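Local atomic coordinates of Lmo0794 protein (Listeria monocytogenes, PDB entry 3EW7), a protein that is of unknown function but probably binds NAD or NADP through a Rossmann fold and may act as an oxidoreductase of the short-chain dehydrogenase type. Residues L195-I198 with N202-N205; T151-S156 with E188-A193; D50-T55 with A76-T81. The protein carries 3 engineered substitutions. One frame throughout, in Å; residues are numbered along the deposited sequence.

From the N terminus, contact 3 comes first: residues 50-55, following strand 45-48, meet residues 76-81 at the start of helix 79-90, closing a loop that contains helix 56-59 and strand 64-67. Contact 2 closes next, bringing helix 187-199 against strand 150-154 across a partly disordered connection. Contact 1 makes a short closure from the same helix to the loop leading into strand 207-209. The three follow one another in series, neither nesting nor crossing. Contacts 1 and 2 share helix 187-199 and touch directly where T151 OG1 meets H203 O at 2.7 Å; contact 3 lies on the opposite side of the chain's centre, its centre about 21 Å from that of contact 2.

Contact 1. Residues L195-I198 with N202-N205; sequences LDEI and NHLN
N202 opens the loop portion of this contact with its backbone, giving its N-H to the carboxylate of E197: N202 N lies 2.8 Å from OE2, and the bond is nearly straight at 165°. The N-H approaches on the syn side of the carboxylate, near its plane. Next along the chain, H203 N reaches the same OE2, also at 2.8 Å but more bent, at 145°, and farther from the carboxylate plane. One oxygen thus grips two successive peptide N-H groups, and R97 adds a salt bridge to it, which would favour the charged form of the acid. Glutamate suits the place because its chain, with CG anti to the backbone N (chi1 -179°) and a bend at chi2, carries the carboxylate from the helix to the loop N-H groups. The imidazole of H203 stands beside the other oxygen, with CD2 3.2 Å from E197 OE1 at the ring edge. Its ND1 is engaged by E206, and the ring stacks on F208. H203 O bonds to T151 OG1, tying the loop to strand 150-154. E197, near the C-terminal end of helix 187-199, thereby anchors the connection to edge strand 207-209 of the Rossmann-type parallel sheet.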
# COMPACT_ATOMS: atom_id res chain seq x y z
N LEU A 195 -6.22 -5.78 -5.84
CA LEU A 195 -5.82 -5.88 -7.22
C LEU A 195 -6.96 -5.66 -8.23
O LEU A 195 -6.70 -5.33 -9.38
CB LEU A 195 -5.13 -7.21 -7.48
CG LEU A 195 -3.64 -6.90 -7.44
CD1 LEU A 195 -3.05 -7.29 -6.11
CD2 LEU A 195 -2.97 -7.63 -8.58
N ASP A 196 -8.21 -5.84 -7.80
CA ASP A 196 -9.34 -5.59 -8.68
C ASP A 196 -9.41 -4.09 -8.94
O ASP A 196 -9.50 -3.64 -10.09
CB ASP A 196 -10.66 -6.05 -8.04
CG ASP A 196 -10.91 -7.53 -8.23
OD1 ASP A 196 -10.36 -8.10 -9.20
OD2 ASP A 196 -11.67 -8.12 -7.42
N GLU A 197 -9.34 -3.33 -7.84
CA GLU A 197 -9.38 -1.89 -7.86
C GLU A 197 -8.21 -1.30 -8.71
O GLU A 197 -8.36 -0.23 -9.31
CB GLU A 197 -9.34 -1.33 -6.43
CG GLU A 197 -9.42 0.17 -6.37
CD GLU A 197 -10.58 0.71 -7.17
OE1 GLU A 197 -11.59 -0.01 -7.34
OE2 GLU A 197 -10.50 1.88 -7.62
N ILE A 198 -7.07 -2.01 -8.78
CA ILE A 198 -5.90 -1.57 -9.53
C ILE A 198 -6.09 -1.78 -11.05
O ILE A 198 -5.72 -0.92 -11.88
CB ILE A 198 -4.68 -2.36 -9.07
CG1 ILE A 198 -4.23 -1.90 -7.69
CG2 ILE A 198 -3.57 -2.22 -10.07
CD1 ILE A 198 -3.02 -2.61 -7.14
N ASN A 202 -12.44 2.03 -9.60
CA ASN A 202 -13.82 2.40 -9.31
C ASN A 202 -13.81 3.40 -8.18
O ASN A 202 -14.84 3.97 -7.82
CB ASN A 202 -14.65 1.19 -8.90
CG ASN A 202 -15.57 0.70 -10.00
OD1 ASN A 202 -16.59 0.06 -9.73
ND2 ASN A 202 -15.22 0.99 -11.26
N HIS A 203 -12.63 3.62 -7.62
CA HIS A 203 -12.49 4.53 -6.50
C HIS A 203 -11.27 5.41 -6.63
O HIS A 203 -10.45 5.49 -5.71
CB HIS A 203 -12.46 3.73 -5.21
CG HIS A 203 -13.59 2.76 -5.09
ND1 HIS A 203 -14.82 3.11 -4.56
CD2 HIS A 203 -13.72 1.49 -5.52
CE1 HIS A 203 -15.65 2.09 -4.67
NE2 HIS A 203 -15.00 1.09 -5.25
N LEU A 204 -11.15 6.09 -7.77
CA LEU A 204 -10.04 6.99 -8.00
C LEU A 204 -10.21 8.21 -7.10
O LEU A 204 -11.27 8.83 -7.07
CB LEU A 204 -9.99 7.43 -9.47
CG LEU A 204 -9.56 6.38 -10.50
CD1 LEU A 204 -9.54 7.01 -11.88
CD2 LEU A 204 -8.19 5.84 -10.16
N ASN A 205 -9.16 8.53 -6.35
CA ASN A 205 -9.18 9.67 -5.46
C ASN A 205 -10.23 9.72 -4.37
O ASN A 205 -10.78 10.78 -4.08
CB ASN A 205 -9.22 10.95 -6.28
CG ASN A 205 -7.84 11.38 -6.71
OD1 ASN A 205 -7.46 12.53 -6.51
ND2 ASN A 205 -7.08 10.46 -7.27

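Contact 2. Residues T151-S156 with E188-A193; sequences TYISPS and EDYAIA
Strand 151-154 and the residues that leave it run past helix 187-199, whose segment 188-193 comes nearest where the CA atoms of P155 and Y190 are 6.4 Å apart. Y190 starts toward the strand and carries the contact. With CG anti to the backbone N (chi1 -168°), its ring reaches from the helix to the end of the strand, P155 lying over one face and I153 O near the ring plane at the OH end. P155 supplies a CH-pi contact: its CB lies 3.8 Å from the centroid of the Y190 ring, offset toward the rim. Proline suits the place, being a compact hydrocarbon that also ends the strand. This is helix-on-sheet packing of a Rossmann-type fold. Strand 150-154, helix 187-199 and neighbouring parallel strand 207-209 form a beta-alpha-beta crossover, and helix 11-22 packs beside the same helix. I153 approaches Y190 from the opposite direction, with its CG1 4.1 Å from Y190 CE1 and its CG2 3.6 Å from Y190 OH. A branched aliphatic chain fits this buried strand position, where I153 also packs on L99 and V101. The phenol oxygen comes close to the strand backbone, Y190 OH lying 2.7 Å from I153 O, although the angle is poor for a hydrogen bond. On the other side of the strand, Y152 packs on helix 131-142, while S154 OG bonds to H207.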
# COMPACT_ATOMS: atom_id res chain seq x y z
N THR A 151 -5.89 6.49 -3.58
CA THR A 151 -7.05 5.69 -3.19
C THR A 151 -6.75 5.03 -1.85
O THR A 151 -5.68 4.46 -1.65
CB THR A 151 -7.39 4.57 -4.19
OG1 THR A 151 -7.80 5.13 -5.44
CG2 THR A 151 -8.53 3.73 -3.65
N TYR A 152 -7.70 5.12 -0.93
CA TYR A 152 -7.53 4.51 0.37
C TYR A 152 -8.51 3.34 0.43
O TYR A 152 -9.71 3.52 0.25
CB TYR A 152 -7.84 5.50 1.48
CG TYR A 152 -7.25 5.10 2.82
CD1 TYR A 152 -6.05 5.66 3.27
CD2 TYR A 152 -7.86 4.13 3.63
CE1 TYR A 152 -5.48 5.27 4.47
CE2 TYR A 152 -7.30 3.73 4.83
CZ TYR A 152 -6.11 4.30 5.25
OH TYR A 152 -5.54 3.91 6.43
N ILE A 153 -7.98 2.14 0.68
CA ILE A 153 -8.82 0.95 0.76
C ILE A 153 -8.90 0.31 2.15
O ILE A 153 -7.89 0.12 2.83
CB ILE A 153 -8.34 -0.12 -0.27
CG1 ILE A 153 -9.33 -1.29 -0.29
CG2 ILE A 153 -6.94 -0.60 0.08
CD1 ILE A 153 -8.99 -2.32 -1.35
N SER A 154 -10.13 0.01 2.56
CA SER A 154 -10.41 -0.62 3.85
C SER A 154 -11.08 -1.96 3.61
O SER A 154 -11.83 -2.13 2.66
CB SER A 154 -11.33 0.26 4.70
OG SER A 154 -10.66 1.42 5.15
N PRO A 155 -10.80 -2.94 4.48
CA PRO A 155 -11.37 -4.28 4.37
C PRO A 155 -12.80 -4.32 4.87
O PRO A 155 -13.22 -3.47 5.67
CB PRO A 155 -10.45 -5.11 5.23
CG PRO A 155 -10.15 -4.17 6.34
CD PRO A 155 -9.86 -2.88 5.61
N SER A 156 -13.55 -5.31 4.41
CA SER A 156 -14.94 -5.45 4.82
C SER A 156 -15.16 -5.85 6.29
O SER A 156 -15.88 -5.15 7.01
CB SER A 156 -15.66 -6.44 3.89
OG SER A 156 -14.89 -7.61 3.65
N GLU A 188 -6.07 -12.99 1.77
CA GLU A 188 -5.95 -13.21 0.34
C GLU A 188 -7.17 -12.68 -0.40
O GLU A 188 -7.08 -12.32 -1.57
CB GLU A 188 -5.72 -14.70 0.03
CG GLU A 188 -6.08 -15.67 1.15
CD GLU A 188 -5.07 -15.68 2.31
OE1 GLU A 188 -5.50 -15.54 3.49
OE2 GLU A 188 -3.86 -15.84 2.04
N ASP A 189 -8.32 -12.62 0.27
CA ASP A 189 -9.52 -12.09 -0.38
C ASP A 189 -9.33 -10.58 -0.54
O ASP A 189 -9.71 -10.00 -1.56
CB ASP A 189 -10.78 -12.34 0.45
CG ASP A 189 -11.16 -13.81 0.52
OD1 ASP A 189 -11.08 -14.51 -0.53
OD2 ASP A 189 -11.56 -14.27 1.61
N TYR A 190 -8.74 -9.97 0.49
CA TYR A 190 -8.48 -8.54 0.52
C TYR A 190 -7.51 -8.20 -0.60
O TYR A 190 -7.65 -7.16 -1.26
CB TYR A 190 -7.91 -8.15 1.89
CG TYR A 190 -7.86 -6.66 2.17
CD1 TYR A 190 -8.97 -5.85 1.93
CD2 TYR A 190 -6.71 -6.07 2.69
CE1 TYR A 190 -8.93 -4.47 2.19
CE2 TYR A 190 -6.66 -4.70 2.96
CZ TYR A 190 -7.77 -3.91 2.70
OH TYR A 190 -7.71 -2.56 2.94
N ALA A 191 -6.54 -9.07 -0.83
CA ALA A 191 -5.56 -8.85 -1.90
C ALA A 191 -6.25 -8.89 -3.26
O ALA A 191 -5.89 -8.14 -4.17
CB ALA A 191 -4.48 -9.91 -1.84
N ILE A 192 -7.24 -9.76 -3.40
CA ILE A 192 -8.00 -9.88 -4.65
C ILE A 192 -8.78 -8.61 -4.91
O ILE A 192 -8.86 -8.14 -6.05
CB ILE A 192 -8.95 -11.09 -4.58
CG1 ILE A 192 -8.13 -12.37 -4.72
CG2 ILE A 192 -10.04 -10.96 -5.64
CD1 ILE A 192 -8.82 -13.61 -4.17
N ALA A 193 -9.37 -8.04 -3.86
CA ALA A 193 -10.12 -6.81 -3.98
C ALA A 193 -9.11 -5.73 -4.37
O ALA A 193 -9.31 -5.02 -5.35
CB ALA A 193 -10.78 -6.46 -2.65

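Contact 3. Residues D50-T55 with A76-T81; sequences DIFDLT and AEKHVT
Residues 51-53 form a short 3-10 turn that faces the first turn of helix 79-90, the closest CA atoms being those of F52 and T81 at 8.8 Å. F52 bridges the gap. Its CG stands anti to the carbonyl carbon (chi1 -77°), which swings the ring out to the helix start. There the ring meets K78, at the N-cap position, along its hydrocarbon part: K78 CB is in the ring plane at the edge, 4.0 Å from F52 CZ, and K78 CD comes obliquely to 3.8 Å from F52 CE2. Lysine suits this partly exposed site, since its methylenes can lie against an aromatic edge while the bent chain carries NZ off to a salt bridge with D74. F52 also brushes T81, although the modelled distance there is doubtful. The turn that presents F52 is held by D50, whose OD2 accepts from F52 N at 3.1 Å, an Asx turn in which the N-H comes from above the carboxylate plane. D50 OD1 remains 5.9 Å from K78 NZ, a separation at which the opposite charges may still attract weakly, without contact. Deeper in, I51 packs on S82 and L86, a place that favours an aliphatic chain. An acidic-aliphatic pair such as D50-I51, after the third strand in sequence of a Rossmann fold, often borders the adenine site in relatives, so this surface contact probably flanks the NAD(P)-binding cleft.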
# COMPACT_ATOMS: atom_id res chain seq x y z
N ASP A 50 13.62 2.71 2.71
CA ASP A 50 12.56 2.91 3.68
C ASP A 50 11.62 3.91 3.05
O ASP A 50 12.03 4.72 2.22
CB ASP A 50 13.11 3.46 4.99
CG ASP A 50 12.00 3.87 5.95
OD1 ASP A 50 11.19 2.99 6.35
OD2 ASP A 50 11.95 5.07 6.30
N ILE A 51 10.36 3.86 3.44
CA ILE A 51 9.34 4.74 2.90
C ILE A 51 9.72 6.22 2.99
O ILE A 51 9.54 6.99 2.04
CB ILE A 51 8.00 4.47 3.63
CG1 ILE A 51 6.86 5.20 2.92
CG2 ILE A 51 8.10 4.88 5.08
CD1 ILE A 51 5.51 4.82 3.46
N PHE A 52 10.29 6.61 4.12
CA PHE A 52 10.67 7.99 4.35
C PHE A 52 11.72 8.54 3.40
O PHE A 52 11.81 9.75 3.20
CB PHE A 52 11.15 8.14 5.79
CG PHE A 52 10.04 8.19 6.79
CD1 PHE A 52 9.23 9.31 6.88
CD2 PHE A 52 9.75 7.09 7.59
CE1 PHE A 52 8.15 9.34 7.76
CE2 PHE A 52 8.66 7.11 8.47
CZ PHE A 52 7.86 8.24 8.56
N ASP A 53 12.52 7.65 2.80
CA ASP A 53 13.57 8.06 1.88
C ASP A 53 13.15 8.05 0.42
O ASP A 53 13.94 8.39 -0.46
CB ASP A 53 14.80 7.16 2.02
CG ASP A 53 15.28 7.04 3.44
OD1 ASP A 53 15.38 8.09 4.12
OD2 ASP A 53 15.56 5.90 3.87
N LEU A 54 11.92 7.63 0.16
CA LEU A 54 11.43 7.57 -1.21
C LEU A 54 11.32 8.93 -1.91
O LEU A 54 10.74 9.88 -1.37
CB LEU A 54 10.08 6.85 -1.21
CG LEU A 54 10.08 5.36 -1.53
CD1 LEU A 54 11.41 4.73 -1.14
CD2 LEU A 54 8.91 4.70 -0.82
N THR A 55 11.88 9.01 -3.11
CA THR A 55 11.83 10.24 -3.89
C THR A 55 10.97 10.01 -5.11
O THR A 55 10.90 8.88 -5.60
CB THR A 55 13.20 10.65 -4.41
OG1 THR A 55 13.62 9.69 -5.40
CG2 THR A 55 14.22 10.68 -3.28
N ALA A 76 4.26 1.29 13.31
CA ALA A 76 2.89 1.50 13.76
C ALA A 76 2.68 2.89 14.35
O ALA A 76 1.54 3.30 14.56
CB ALA A 76 2.50 0.43 14.78
N GLU A 77 3.76 3.61 14.62
CA GLU A 77 3.61 4.94 15.18
C GLU A 77 3.90 5.99 14.10
O GLU A 77 3.65 7.18 14.30
CB GLU A 77 4.58 5.15 16.34
CG GLU A 77 4.79 3.95 17.22
CD GLU A 77 5.85 4.20 18.27
OE1 GLU A 77 6.42 3.23 18.79
OE2 GLU A 77 6.11 5.38 18.58
N LYS A 78 4.40 5.53 12.96
CA LYS A 78 4.78 6.42 11.87
C LYS A 78 3.87 6.41 10.64
O LYS A 78 4.29 6.83 9.56
CB LYS A 78 6.21 6.08 11.44
CG LYS A 78 7.25 6.36 12.51
CD LYS A 78 8.66 5.99 12.11
CE LYS A 78 8.89 4.51 12.23
NZ LYS A 78 10.33 4.17 12.10
N HIS A 79 2.63 5.96 10.80
CA HIS A 79 1.71 5.90 9.67
C HIS A 79 1.33 7.24 9.06
O HIS A 79 1.54 7.47 7.87
CB HIS A 79 0.44 5.15 10.06
CG HIS A 79 0.55 3.67 9.90
ND1 HIS A 79 0.62 2.80 10.97
CD2 HIS A 79 0.65 2.90 8.79
CE1 HIS A 79 0.75 1.57 10.53
NE2 HIS A 79 0.77 1.60 9.21
N VAL A 80 0.77 8.11 9.88
CA VAL A 80 0.36 9.43 9.42
C VAL A 80 1.55 10.21 8.88
O VAL A 80 1.46 10.92 7.88
CB VAL A 80 -0.30 10.21 10.58
CG1 VAL A 80 0.47 9.95 11.87
CG2 VAL A 80 -0.33 11.71 10.25
N THR A 81 2.69 10.06 9.54
CA THR A 81 3.89 10.77 9.14
C THR A 81 4.50 10.33 7.80
O THR A 81 4.86 11.18 6.98
CB THR A 81 4.93 10.71 10.28
OG1 THR A 81 4.85 11.93 11.05
CG2 THR A 81 6.32 10.56 9.75